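Local coordinates for protein Alpha/beta hydrolase (Enterobacter asburiae, PDB 6KMO) that probably hydrolyses carboxylic ester bonds as an esterase or lipase of the alpha/beta hydrolase fold, at residues Ala101-His106 and Val134-Thr139. The protein carries 2 engineered substitutions. Sequence-based numbering, arbitrary orientation.
Sequences AFMFFH and VYVDYT
The imidazole of His106 lies nearly parallel to the phenol ring of Tyr138, planes 8° apart and centroids 4.2 Å apart, in a stack whose offset shows in His106 NE2, 3.3 Å above the Tyr138 plane and displaced toward the rim. Both residues have CG lodged between backbone N and carbonyl carbon (chi1 76° and 61°). Tyr138 OH reaches over the imidazole and donates to His106 O at 2.7 Å, approaching from above the carbonyl plane. Against Tyr135 the imidazole meets rim to rim, with CD2 3.3 Å from Tyr135 OH; that hydroxyl donates to the anti lone pair of Asp137 OD1.

His106 and Tyr138 follow two neighbouring parallel strands of the alpha/beta hydrolase sheet, Tyr135 still being within one; helix 115-129 joins them as a beta-alpha-beta crossover. Hydrogen bonds from Val134 N to Phe102 O (2.8 Å) and from Phe104 N to Val134 O set the register; a third, weak one runs from Val136 N to Phe104 O (3.3 Å). Where the strands diverge, a water bridges Phe104 O, His106 N and Val136 O.

On the sheet face of Met103 and Val134, bends at chi2 and chi3 bring Met103 CE to 3.7 Å from Val136 CG2, a methyl also at the edge of the Phe105 ring, while helix 148-163 packs on Met103 and Phe105. A second water, in the imidazole plane, hydrogen-bonds His106 NE2 and donates to Tyr138 O, 2.6 Å from the water oxygen.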
# COMPACT_ATOMS: atom_id res chain seq x y z
N ALA A 101 10.95 -13.59 -13.62
CA ALA A 101 11.71 -12.36 -13.70
C ALA A 101 10.80 -11.15 -13.88
O ALA A 101 9.63 -11.26 -14.29
CB ALA A 101 12.72 -12.40 -14.85
N PHE A 102 11.38 -9.99 -13.60
CA PHE A 102 10.80 -8.72 -14.00
C PHE A 102 11.86 -7.87 -14.69
O PHE A 102 13.01 -7.80 -14.23
CB PHE A 102 10.14 -7.93 -12.85
CG PHE A 102 11.02 -7.64 -11.68
CD1 PHE A 102 11.65 -6.41 -11.55
CD2 PHE A 102 11.16 -8.56 -10.66
CE1 PHE A 102 12.42 -6.13 -10.44
CE2 PHE A 102 11.93 -8.28 -9.55
CZ PHE A 102 12.57 -7.07 -9.44
N MET A 103 11.48 -7.23 -15.78
CA MET A 103 12.31 -6.17 -16.34
C MET A 103 12.30 -5.00 -15.37
O MET A 103 11.30 -4.76 -14.69
CB MET A 103 11.76 -5.73 -17.70
CG MET A 103 11.48 -6.88 -18.67
SD MET A 103 12.89 -8.04 -19.06
CE MET A 103 14.06 -6.82 -19.76
N PHE A 104 13.42 -4.30 -15.29
CA PHE A 104 13.53 -3.13 -14.43
C PHE A 104 13.97 -1.92 -15.24
O PHE A 104 15.07 -1.92 -15.81
CB PHE A 104 14.46 -3.32 -13.22
CG PHE A 104 14.38 -2.14 -12.29
CD1 PHE A 104 13.40 -2.07 -11.32
CD2 PHE A 104 15.20 -1.04 -12.49
CE1 PHE A 104 13.26 -0.95 -10.53
CE2 PHE A 104 15.07 0.08 -11.72
CZ PHE A 104 14.10 0.13 -10.73
N PHE A 105 13.10 -0.90 -15.28
CA PHE A 105 13.31 0.33 -16.02
C PHE A 105 13.56 1.44 -15.00
O PHE A 105 12.67 1.80 -14.23
CB PHE A 105 12.08 0.61 -16.89
CG PHE A 105 11.71 -0.54 -17.80
CD1 PHE A 105 12.68 -1.22 -18.51
CD2 PHE A 105 10.40 -0.92 -17.94
CE1 PHE A 105 12.34 -2.28 -19.34
CE2 PHE A 105 10.06 -1.97 -18.77
CZ PHE A 105 11.05 -2.66 -19.47
N HIS A 106 14.77 1.98 -15.01
CA HIS A 106 15.16 2.97 -14.02
C HIS A 106 14.56 4.34 -14.34
O HIS A 106 14.20 4.65 -15.47
CB HIS A 106 16.68 3.05 -13.90
CG HIS A 106 17.38 3.77 -15.02
ND1 HIS A 106 17.47 5.14 -15.07
CD2 HIS A 106 18.10 3.30 -16.07
CE1 HIS A 106 18.18 5.49 -16.12
NE2 HIS A 106 18.58 4.40 -16.75
N VAL A 134 15.85 -7.82 -14.35
CA VAL A 134 16.65 -7.59 -15.55
C VAL A 134 16.63 -6.09 -15.83
O VAL A 134 15.71 -5.57 -16.48
CB VAL A 134 16.17 -8.40 -16.75
CG1 VAL A 134 17.09 -8.20 -17.94
CG2 VAL A 134 16.04 -9.88 -16.37
N TYR A 135 17.64 -5.39 -15.32
CA TYR A 135 17.82 -3.97 -15.59
C TYR A 135 18.26 -3.78 -17.03
O TYR A 135 19.15 -4.48 -17.50
CB TYR A 135 18.89 -3.41 -14.62
CG TYR A 135 19.47 -2.08 -15.03
CD1 TYR A 135 18.99 -0.90 -14.50
CD2 TYR A 135 20.48 -2.00 -15.97
CE1 TYR A 135 19.48 0.33 -14.90
CE2 TYR A 135 20.96 -0.78 -16.39
CZ TYR A 135 20.46 0.38 -15.85
OH TYR A 135 20.92 1.59 -16.28
N VAL A 136 17.66 -2.81 -17.73
CA VAL A 136 18.00 -2.50 -19.12
C VAL A 136 18.75 -1.16 -19.16
O VAL A 136 18.24 -0.13 -18.72
CB VAL A 136 16.73 -2.41 -19.99
CG1 VAL A 136 17.09 -2.06 -21.44
CG2 VAL A 136 15.97 -3.71 -19.94
N ASP A 137 19.96 -1.16 -19.74
CA ASP A 137 20.77 0.06 -19.79
C ASP A 137 20.40 0.88 -21.03
O ASP A 137 21.11 0.94 -22.02
CB ASP A 137 22.26 -0.29 -19.78
CG ASP A 137 23.14 0.84 -19.24
OD1 ASP A 137 22.75 1.55 -18.27
OD2 ASP A 137 24.27 0.99 -19.76
N TYR A 138 19.23 1.51 -20.97
CA TYR A 138 18.75 2.27 -22.12
C TYR A 138 19.56 3.55 -22.31
O TYR A 138 20.18 4.07 -21.38
CB TYR A 138 17.25 2.56 -21.98
CG TYR A 138 16.79 3.39 -20.79
CD1 TYR A 138 16.89 4.76 -20.81
CD2 TYR A 138 16.21 2.79 -19.67
CE1 TYR A 138 16.42 5.53 -19.75
CE2 TYR A 138 15.74 3.54 -18.62
CZ TYR A 138 15.85 4.92 -18.66
OH TYR A 138 15.38 5.71 -17.64
N THR A 139 19.55 4.06 -23.53
CA THR A 139 20.34 5.25 -23.84
C THR A 139 19.71 6.47 -23.19
O THR A 139 18.50 6.69 -23.36
CB THR A 139 20.42 5.46 -25.35
OG1 THR A 139 20.94 4.28 -25.97
CG2 THR A 139 21.32 6.65 -25.67
O HOH W 1 16.52 0.38 -16.63
O HOH W 2 20.08 5.02 -18.92